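Local coordinates for protein LbaCas13a H328A (C2c2) (Lachnospiraceae bacterium NK4A179, PDB 5WLH) that binds a precursor CRISPR RNA and, as a guide-bound Cas13a nuclease, probably uses it to direct the cleavage of RNA, at residues K63-Y69 with V226-H232; Y448-K453 with N1135-Y1140; R1129-L1133 with L1230-E1234. All coordinates share one frame. Numbering follows the deposited sequence.

Interaction 1 of 3, residues K63-Y69 with V226-H232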
# COMPACT_ATOMS: atom_id res chain seq x y z
N LYS A 63 -13.10 16.64 -28.56
CA LYS A 63 -14.32 17.21 -29.09
C LYS A 63 -15.58 16.62 -28.46
O LYS A 63 -16.68 17.12 -28.75
CB LYS A 63 -14.33 17.05 -30.61
CG LYS A 63 -13.46 18.08 -31.32
CD LYS A 63 -13.44 19.41 -30.53
CE LYS A 63 -12.54 20.46 -31.15
NZ LYS A 63 -11.22 20.47 -30.48
N SER A 64 -15.44 15.60 -27.62
CA SER A 64 -16.57 15.12 -26.83
C SER A 64 -17.15 16.22 -25.95
O SER A 64 -18.37 16.41 -25.90
CB SER A 64 -16.13 13.94 -25.96
OG SER A 64 -16.91 12.79 -26.20
N SER A 65 -16.29 16.97 -25.27
CA SER A 65 -16.69 17.96 -24.28
C SER A 65 -17.24 19.25 -24.88
O SER A 65 -17.67 20.13 -24.13
CB SER A 65 -15.50 18.29 -23.37
OG SER A 65 -15.71 19.50 -22.66
N GLY A 66 -17.26 19.36 -26.21
CA GLY A 66 -17.49 20.66 -26.84
C GLY A 66 -18.83 21.27 -26.48
O GLY A 66 -18.91 22.42 -26.03
N LYS A 67 -19.92 20.52 -26.67
CA LYS A 67 -21.23 21.15 -26.60
C LYS A 67 -21.77 21.25 -25.18
O LYS A 67 -22.74 21.98 -24.95
CB LYS A 67 -22.22 20.40 -27.51
CG LYS A 67 -22.28 20.97 -28.94
CD LYS A 67 -20.89 21.35 -29.46
CE LYS A 67 -20.93 22.12 -30.76
NZ LYS A 67 -19.60 22.11 -31.42
N LEU A 68 -21.16 20.56 -24.21
CA LEU A 68 -21.49 20.77 -22.81
C LEU A 68 -20.61 21.85 -22.17
O LEU A 68 -20.70 22.06 -20.96
CB LEU A 68 -21.37 19.46 -22.04
CG LEU A 68 -22.54 18.48 -22.20
CD1 LEU A 68 -22.26 17.18 -21.45
CD2 LEU A 68 -23.84 19.11 -21.72
N TYR A 69 -19.78 22.53 -22.95
CA TYR A 69 -18.85 23.51 -22.41
C TYR A 69 -19.62 24.67 -21.77
O TYR A 69 -20.49 25.28 -22.39
CB TYR A 69 -17.94 24.03 -23.52
CG TYR A 69 -16.82 24.93 -23.04
CD1 TYR A 69 -17.05 26.27 -22.76
CD2 TYR A 69 -15.53 24.44 -22.88
CE1 TYR A 69 -16.04 27.09 -22.33
CE2 TYR A 69 -14.51 25.26 -22.46
CZ TYR A 69 -14.77 26.58 -22.18
OH TYR A 69 -13.74 27.40 -21.74
N VAL A 226 -11.04 31.66 -23.66
CA VAL A 226 -12.18 30.75 -23.64
C VAL A 226 -12.31 30.02 -24.97
O VAL A 226 -12.57 28.81 -25.00
CB VAL A 226 -13.47 31.52 -23.29
CG1 VAL A 226 -14.71 30.65 -23.55
CG2 VAL A 226 -13.44 31.94 -21.84
N LEU A 227 -12.13 30.73 -26.08
CA LEU A 227 -12.22 30.06 -27.38
C LEU A 227 -11.08 29.06 -27.57
O LEU A 227 -11.30 27.98 -28.14
CB LEU A 227 -12.23 31.08 -28.51
CG LEU A 227 -13.40 32.06 -28.40
CD1 LEU A 227 -13.00 33.42 -28.94
CD2 LEU A 227 -14.60 31.52 -29.12
N GLU A 228 -9.87 29.39 -27.13
CA GLU A 228 -8.78 28.42 -27.17
C GLU A 228 -9.10 27.20 -26.32
O GLU A 228 -8.74 26.07 -26.68
CB GLU A 228 -7.47 29.05 -26.68
CG GLU A 228 -6.99 30.23 -27.48
CD GLU A 228 -5.83 30.93 -26.80
OE1 GLU A 228 -5.11 30.24 -26.04
OE2 GLU A 228 -5.66 32.15 -27.01
N ASP A 229 -9.77 27.42 -25.19
CA ASP A 229 -10.15 26.33 -24.31
C ASP A 229 -11.30 25.51 -24.90
O ASP A 229 -11.27 24.27 -24.90
CB ASP A 229 -10.54 26.90 -22.94
CG ASP A 229 -10.74 25.83 -21.89
OD1 ASP A 229 -9.88 24.94 -21.79
OD2 ASP A 229 -11.76 25.89 -21.16
N PHE A 230 -12.30 26.20 -25.44
CA PHE A 230 -13.46 25.54 -26.04
C PHE A 230 -13.06 24.61 -27.18
O PHE A 230 -13.60 23.51 -27.32
CB PHE A 230 -14.44 26.59 -26.54
CG PHE A 230 -15.62 26.04 -27.32
CD1 PHE A 230 -16.75 25.61 -26.65
CD2 PHE A 230 -15.59 25.98 -28.70
CE1 PHE A 230 -17.84 25.12 -27.36
CE2 PHE A 230 -16.68 25.49 -29.41
CZ PHE A 230 -17.80 25.07 -28.73
N TYR A 231 -12.11 25.04 -28.01
CA TYR A 231 -11.65 24.25 -29.15
C TYR A 231 -10.44 23.39 -28.81
O TYR A 231 -9.89 22.75 -29.70
CB TYR A 231 -11.32 25.16 -30.33
CG TYR A 231 -12.56 25.70 -31.01
CD1 TYR A 231 -13.40 24.86 -31.74
CD2 TYR A 231 -12.90 27.05 -30.92
CE1 TYR A 231 -14.55 25.35 -32.36
CE2 TYR A 231 -14.04 27.54 -31.53
CZ TYR A 231 -14.86 26.70 -32.25
OH TYR A 231 -16.00 27.20 -32.86
N HIS A 232 -10.04 23.37 -27.54
CA HIS A 232 -8.94 22.53 -27.03
C HIS A 232 -7.69 22.63 -27.90
O HIS A 232 -7.07 21.62 -28.24
CB HIS A 232 -9.40 21.08 -26.90
CG HIS A 232 -10.62 20.91 -26.06
ND1 HIS A 232 -11.86 20.67 -26.59
CD2 HIS A 232 -10.78 20.96 -24.71
CE1 HIS A 232 -12.74 20.57 -25.61
NE2 HIS A 232 -12.11 20.74 -24.46

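Interaction 2 of 3, residues Y448-K453 with N1135-Y1140. With nucleotides of chain B.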
# COMPACT_ATOMS: atom_id res chain seq x y z
N TYR A 448 19.47 7.61 -8.39
CA TYR A 448 20.38 6.49 -8.17
C TYR A 448 19.60 5.22 -7.87
O TYR A 448 19.94 4.14 -8.36
CB TYR A 448 21.33 6.79 -7.02
CG TYR A 448 22.49 7.67 -7.40
CD1 TYR A 448 23.34 7.33 -8.44
CD2 TYR A 448 22.74 8.83 -6.69
CE1 TYR A 448 24.42 8.15 -8.79
CE2 TYR A 448 23.80 9.66 -7.04
CZ TYR A 448 24.63 9.31 -8.08
OH TYR A 448 25.70 10.13 -8.38
N ILE A 449 18.55 5.33 -7.07
CA ILE A 449 17.71 4.17 -6.79
C ILE A 449 17.12 3.62 -8.09
O ILE A 449 17.13 2.40 -8.31
CB ILE A 449 16.62 4.54 -5.76
CG1 ILE A 449 17.27 4.73 -4.38
CG2 ILE A 449 15.60 3.45 -5.63
CD1 ILE A 449 16.44 5.52 -3.41
N ALA A 450 16.64 4.50 -8.97
CA ALA A 450 16.05 4.04 -10.23
C ALA A 450 17.09 3.33 -11.08
O ALA A 450 16.79 2.31 -11.71
CB ALA A 450 15.44 5.20 -11.00
N MET A 451 18.32 3.84 -11.09
CA MET A 451 19.41 3.14 -11.78
C MET A 451 19.66 1.77 -11.16
O MET A 451 19.80 0.77 -11.88
CB MET A 451 20.68 4.00 -11.74
CG MET A 451 20.58 5.25 -12.57
SD MET A 451 22.07 6.25 -12.36
CE MET A 451 23.31 5.10 -13.02
N GLY A 452 19.74 1.69 -9.83
CA GLY A 452 19.97 0.42 -9.18
C GLY A 452 18.86 -0.58 -9.43
O GLY A 452 19.12 -1.78 -9.57
N LYS A 453 17.62 -0.10 -9.51
CA LYS A 453 16.50 -0.96 -9.84
C LYS A 453 16.70 -1.61 -11.21
O LYS A 453 16.48 -2.81 -11.39
CB LYS A 453 15.20 -0.16 -9.83
CG LYS A 453 14.01 -0.95 -10.34
CD LYS A 453 12.75 -0.13 -10.20
CE LYS A 453 11.51 -0.98 -10.49
NZ LYS A 453 10.28 -0.16 -10.23
N ASN A 1135 19.25 -0.73 -3.87
CA ASN A 1135 19.17 -0.12 -5.19
C ASN A 1135 19.99 1.16 -5.26
O ASN A 1135 20.62 1.44 -6.29
CB ASN A 1135 17.71 0.18 -5.54
CG ASN A 1135 16.95 -1.04 -6.01
OD1 ASN A 1135 17.52 -2.09 -6.23
ND2 ASN A 1135 15.64 -0.90 -6.13
N PHE A 1136 19.93 1.99 -4.21
CA PHE A 1136 20.75 3.19 -4.19
C PHE A 1136 22.21 2.83 -4.33
O PHE A 1136 22.92 3.40 -5.17
CB PHE A 1136 20.56 3.97 -2.88
CG PHE A 1136 21.42 5.20 -2.84
CD1 PHE A 1136 22.76 5.13 -2.42
CD2 PHE A 1136 20.92 6.42 -3.28
CE1 PHE A 1136 23.55 6.26 -2.44
CE2 PHE A 1136 21.71 7.56 -3.27
CZ PHE A 1136 23.03 7.49 -2.85
N GLN A 1137 22.68 1.90 -3.50
CA GLN A 1137 24.08 1.49 -3.55
C GLN A 1137 24.43 0.91 -4.91
O GLN A 1137 25.46 1.26 -5.49
CB GLN A 1137 24.38 0.49 -2.45
CG GLN A 1137 24.30 1.10 -1.06
CD GLN A 1137 24.45 0.08 0.03
OE1 GLN A 1137 23.83 -0.99 -0.01
NE2 GLN A 1137 25.29 0.39 1.00
N LEU A 1138 23.57 0.05 -5.45
CA LEU A 1138 23.81 -0.51 -6.77
C LEU A 1138 23.89 0.58 -7.82
O LEU A 1138 24.77 0.57 -8.67
CB LEU A 1138 22.72 -1.49 -7.15
CG LEU A 1138 22.88 -2.85 -6.49
CD1 LEU A 1138 21.64 -3.69 -6.82
CD2 LEU A 1138 24.18 -3.57 -7.00
N GLY A 1139 22.95 1.53 -7.79
CA GLY A 1139 22.95 2.56 -8.82
C GLY A 1139 24.15 3.47 -8.70
O GLY A 1139 24.78 3.82 -9.71
N TYR A 1140 24.49 3.84 -7.47
CA TYR A 1140 25.61 4.72 -7.21
C TYR A 1140 26.93 4.05 -7.60
O TYR A 1140 27.75 4.63 -8.33
CB TYR A 1140 25.58 5.10 -5.73
CG TYR A 1140 26.75 5.90 -5.25
CD1 TYR A 1140 26.72 7.28 -5.32
CD2 TYR A 1140 27.88 5.28 -4.74
CE1 TYR A 1140 27.80 8.04 -4.85
CE2 TYR A 1140 28.96 6.02 -4.29
CZ TYR A 1140 28.91 7.40 -4.34
OH TYR A 1140 29.99 8.13 -3.88
P U B 27 8.36 2.65 -11.23
OP1 U B 27 8.04 4.03 -11.61
OP2 U B 27 9.79 2.25 -11.24
O5' U B 27 7.79 2.39 -9.78
C5' U B 27 8.38 3.00 -8.65
C4' U B 27 7.35 3.11 -7.56
O4' U B 27 6.46 4.20 -7.88
C3' U B 27 6.46 1.86 -7.39
O3' U B 27 6.25 1.63 -6.02
C2' U B 27 5.12 2.33 -7.97
O2' U B 27 3.99 1.65 -7.46
C1' U B 27 5.16 3.79 -7.55
N1 U B 27 4.15 4.67 -8.15
C2 U B 27 3.74 5.75 -7.36
O2 U B 27 4.26 6.00 -6.28
N3 U B 27 2.75 6.54 -7.90
C4 U B 27 2.13 6.34 -9.11
O4 U B 27 1.24 7.12 -9.47
C5 U B 27 2.59 5.19 -9.84
C6 U B 27 3.55 4.40 -9.35

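Interaction 3 of 3, residues R1129-L1133 with L1230-E1234. With nucleotides of chain B.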
# COMPACT_ATOMS: atom_id res chain seq x y z
N ARG A 1129 12.50 0.03 2.48
CA ARG A 1129 13.75 0.78 2.61
C ARG A 1129 14.95 -0.10 2.27
O ARG A 1129 15.89 0.36 1.60
CB ARG A 1129 13.89 1.35 4.02
CG ARG A 1129 15.07 2.34 4.14
CD ARG A 1129 15.18 2.89 5.56
NE ARG A 1129 16.06 4.05 5.62
CZ ARG A 1129 17.38 4.00 5.70
NH1 ARG A 1129 18.01 2.83 5.70
NH2 ARG A 1129 18.09 5.12 5.76
N GLU A 1130 14.93 -1.36 2.71
CA GLU A 1130 16.11 -2.19 2.49
C GLU A 1130 16.31 -2.44 1.02
O GLU A 1130 17.44 -2.42 0.52
CB GLU A 1130 16.00 -3.51 3.24
CG GLU A 1130 17.32 -4.28 3.18
CD GLU A 1130 17.33 -5.48 4.08
OE1 GLU A 1130 16.80 -6.53 3.66
OE2 GLU A 1130 17.87 -5.37 5.19
N ARG A 1131 15.21 -2.67 0.30
CA ARG A 1131 15.29 -2.79 -1.15
C ARG A 1131 15.90 -1.53 -1.75
O ARG A 1131 16.76 -1.59 -2.63
CB ARG A 1131 13.90 -3.04 -1.75
CG ARG A 1131 13.89 -3.04 -3.28
CD ARG A 1131 12.50 -2.83 -3.81
NE ARG A 1131 12.10 -1.43 -3.63
CZ ARG A 1131 10.88 -0.95 -3.89
NH1 ARG A 1131 9.94 -1.76 -4.36
NH2 ARG A 1131 10.62 0.35 -3.71
N ASP A 1132 15.43 -0.36 -1.30
CA ASP A 1132 15.88 0.85 -1.96
C ASP A 1132 17.27 1.28 -1.53
O ASP A 1132 17.96 1.94 -2.31
CB ASP A 1132 14.84 1.95 -1.74
CG ASP A 1132 13.58 1.69 -2.54
OD1 ASP A 1132 13.70 1.02 -3.60
OD2 ASP A 1132 12.51 2.10 -2.11
N LEU A 1133 17.69 0.90 -0.33
CA LEU A 1133 19.09 1.08 0.06
C LEU A 1133 20.00 0.28 -0.86
O LEU A 1133 20.96 0.81 -1.42
CB LEU A 1133 19.30 0.67 1.52
CG LEU A 1133 20.74 0.71 2.04
CD1 LEU A 1133 21.35 2.09 1.77
CD2 LEU A 1133 20.75 0.39 3.53
N LEU A 1230 25.82 7.85 0.64
CA LEU A 1230 24.62 7.75 1.47
C LEU A 1230 24.20 9.08 2.09
O LEU A 1230 23.09 9.15 2.62
CB LEU A 1230 24.81 6.72 2.59
CG LEU A 1230 24.82 5.26 2.15
CD1 LEU A 1230 24.72 4.36 3.36
CD2 LEU A 1230 23.71 4.99 1.12
N GLU A 1231 25.03 10.12 2.00
CA GLU A 1231 24.57 11.46 2.37
C GLU A 1231 23.36 11.92 1.54
O GLU A 1231 22.60 12.78 2.00
CB GLU A 1231 25.72 12.46 2.22
CG GLU A 1231 26.11 12.79 0.78
CD GLU A 1231 27.07 11.78 0.16
OE1 GLU A 1231 27.55 10.87 0.89
OE2 GLU A 1231 27.32 11.89 -1.05
N ILE A 1232 23.18 11.37 0.33
CA ILE A 1232 22.02 11.63 -0.52
C ILE A 1232 20.82 10.85 -0.04
O ILE A 1232 19.68 11.33 -0.08
CB ILE A 1232 22.38 11.28 -1.98
CG1 ILE A 1232 23.54 12.14 -2.46
CG2 ILE A 1232 21.19 11.39 -2.91
CD1 ILE A 1232 23.19 13.59 -2.55
N PHE A 1233 21.05 9.62 0.40
CA PHE A 1233 20.00 8.71 0.83
C PHE A 1233 19.45 9.04 2.21
O PHE A 1233 18.25 8.83 2.47
CB PHE A 1233 20.58 7.30 0.80
CG PHE A 1233 19.58 6.22 0.95
CD1 PHE A 1233 18.94 5.70 -0.17
CD2 PHE A 1233 19.32 5.67 2.18
CE1 PHE A 1233 18.02 4.67 -0.03
CE2 PHE A 1233 18.39 4.62 2.32
CZ PHE A 1233 17.75 4.14 1.21
N GLU A 1234 20.28 9.57 3.10
CA GLU A 1234 19.91 9.67 4.51
C GLU A 1234 20.77 10.74 5.15
O GLU A 1234 21.66 11.31 4.52
CB GLU A 1234 20.09 8.32 5.21
CG GLU A 1234 21.58 7.94 5.35
CD GLU A 1234 21.80 6.54 5.90
OE1 GLU A 1234 22.95 6.23 6.29
OE2 GLU A 1234 20.83 5.76 5.97
P G B 2 24.00 19.69 11.24
OP1 G B 2 23.62 20.68 12.29
OP2 G B 2 24.66 18.42 11.63
O5' G B 2 22.70 19.34 10.37
C5' G B 2 22.01 20.36 9.65
C4' G B 2 20.96 19.80 8.70
O4' G B 2 21.59 19.02 7.65
C3' G B 2 19.90 18.90 9.33
O3' G B 2 18.69 19.08 8.60
C2' G B 2 20.44 17.51 9.02
O2' G B 2 19.47 16.48 9.05
C1' G B 2 21.01 17.72 7.62
N9 G B 2 22.03 16.75 7.27
C8 G B 2 23.20 16.55 7.97
N7 G B 2 23.94 15.62 7.45
C5 G B 2 23.21 15.18 6.36
C6 G B 2 23.55 14.16 5.41
O6 G B 2 24.56 13.46 5.39
N1 G B 2 22.58 14.01 4.43
C2 G B 2 21.41 14.73 4.37
N2 G B 2 20.61 14.42 3.33
N3 G B 2 21.08 15.69 5.25
C4 G B 2 22.03 15.86 6.21
P A B 28 6.86 0.33 -5.32
OP1 A B 28 8.33 0.45 -5.23
OP2 A B 28 6.21 -0.87 -5.89
O5' A B 28 6.32 0.48 -3.84
C5' A B 28 4.93 0.56 -3.60
C4' A B 28 4.61 1.81 -2.82
O4' A B 28 4.67 2.98 -3.68
C3' A B 28 3.21 1.87 -2.25
O3' A B 28 3.06 1.09 -1.09
C2' A B 28 3.06 3.35 -1.99
O2' A B 28 3.84 3.70 -0.87
C1' A B 28 3.72 3.93 -3.25
N9 A B 28 2.74 4.13 -4.32
C8 A B 28 2.49 3.35 -5.43
N7 A B 28 1.49 3.82 -6.17
C5 A B 28 1.08 4.96 -5.49
C6 A B 28 0.08 5.92 -5.76
N6 A B 28 -0.72 5.89 -6.84
N1 A B 28 -0.08 6.92 -4.88
C2 A B 28 0.74 6.97 -3.81
N3 A B 28 1.72 6.15 -3.46
C4 A B 28 1.84 5.15 -4.35
O HOH W 1 20.69 3.13 6.18

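Interaction 1 of 3, residues K63-Y69 with V226-H232
Helix 218-230 ends against a turn that follows helix 51-64; the nearest CA atoms are those of Gly66 and Phe230, 6.4 Å apart. Residues Gly66-Tyr69 form a type I beta turn, closed by Tyr69 N to Gly66 O at 3.2 Å. The turn aims Tyr69 at the helix. Its ring face receives the edge of Phe230 in a T-shaped stack (centroids 5.5 Å apart), while Phe230 CA adds a CH-pi contact. Tyrosine suits this place because its ring packs on Phe230 while its hydroxyl donates a hydrogen bond to the carboxylate of Asp229: Tyr69 OH lies 2.6 Å from Asp229 OD2, an oxygen that also bonds Ser189. Long and flexible, Lys63 bends back so that NZ donates to Tyr231 O (2.8 Å), an acceptor near the helix end. Helix 103-107 covers Phe230. In the largely helical N-terminal part of the chain, the type I turn thus packs against a Schellman C-cap, whose His232, with positive phi, is also the N-cap of helix 233-244.

Interaction 2 of 3, residues Y448-K453 with N1135-Y1140
Two helices cross almost perpendicularly (86°), axes 6.4 Å apart, because Gly452 and Gly1139 lack CB atoms that would clash; Gly452 CA approaches Asn1135 O at 3.1 Å in a CA-H...O contact. Tyr448, chi1 m, turns its ring edge to the face of Phe1136 in an offset edge-to-face pair and offers its own face to the edge of Tyr1140; these two partners are both t, and each pair has centroids 5.5 Å apart. The hydroxyls reach past the cluster, Tyr448 OH to Leu284 O and Tyr1140 OH to Ser1228. Ile449, in its m,t rotamer, lays CG1 3.7 Å from Phe1136 CB. Compact Asn1135, chi1 m, sets CB 3.6 Å from Ile449 O and ND2 3.8 Å from Lys453 CB. Lys453 is trans throughout, an extended arm whose NZ donates a hydrogen bond to OP2 of U27 of chain B (2.7 Å), with Tyr489 adding a cation-pi contact. No classical hydrogen bond joins the segments, so shape and aromatic packing hold the crossing while the lysine's charge is directed to the RNA phosphate.

Interaction 3 of 3, residues R1129-L1133 with L1230-E1234
Phe1233 loses more surface here than any other residue of the two segments: Leu1133 covers a face of its ring and Arg1129, one turn earlier on helix 1106-1145, meets its edge. Leu1133, chi1 t, sets CD1 over the ring in a CH-pi contact, 4.2 Å from the centroid, and the same methyl lies 3.8 Å from Leu1230 CD2. Branched and apolar, leucine covers the ring while touching the neighbouring turn; Tyr1276 also stacks on Phe1233. Arg1129 serves the polar side. Its aliphatic chain is extended, so that NH2 comes 3.5 Å from Phe1233 CE2 and forms a salt bridge with Glu1234 OE2 at 2.8 Å. Arginine suits this site because its other donors work too: NH1 donates to water 1 (2.7 Å), which donates to Glu1234 OE2 (2.6 Å), and NE bonds Phe1273 O. Glu1234 OE1 goes to His1239. RNA lies beyond both segments. Asp1132, whose OD2 also bonds Tyr1276 OH, forms a salt bridge with Arg1131, whose NH2 grips A28 OP1 of chain B (2.8 Å); Glu1231 O accepts from G2 N1 of chain B at 2.7 Å. The buried Phe1233 ring and water-bridged salt bridge thus join two pre-crRNA-contacting elements. Nearby, Glu1130 pairs with Arg1246, which opens the later RxxxxH sequence, and bonds Asn604 in the earlier one, so this is probably the second HEPN domain of Cas13a.

Interactions 2 and 3 are neighbours, with centres about 9 Å apart, and share helix 1106-1145. Residues 1129-1133 and 1135-1140 are successive turns of it, so helix 429-458 and the short helix 1230-1233 pack on adjoining parts of one rod. They touch each other too: Phe1136 CB lies 3.6 Å from Phe1233 CD1, and Ile449 CD1 3.8 Å from Phe1233 CE1. Along the chain their segments alternate, tying sequence hundreds of residues apart into one buried core beside the RNA. Interaction 1 closes earlier in the sequence and sits in a separate helical region, its centre about 45 Å and 47 Å from those of interactions 2 and 3, consistent with Cas13a's multidomain build.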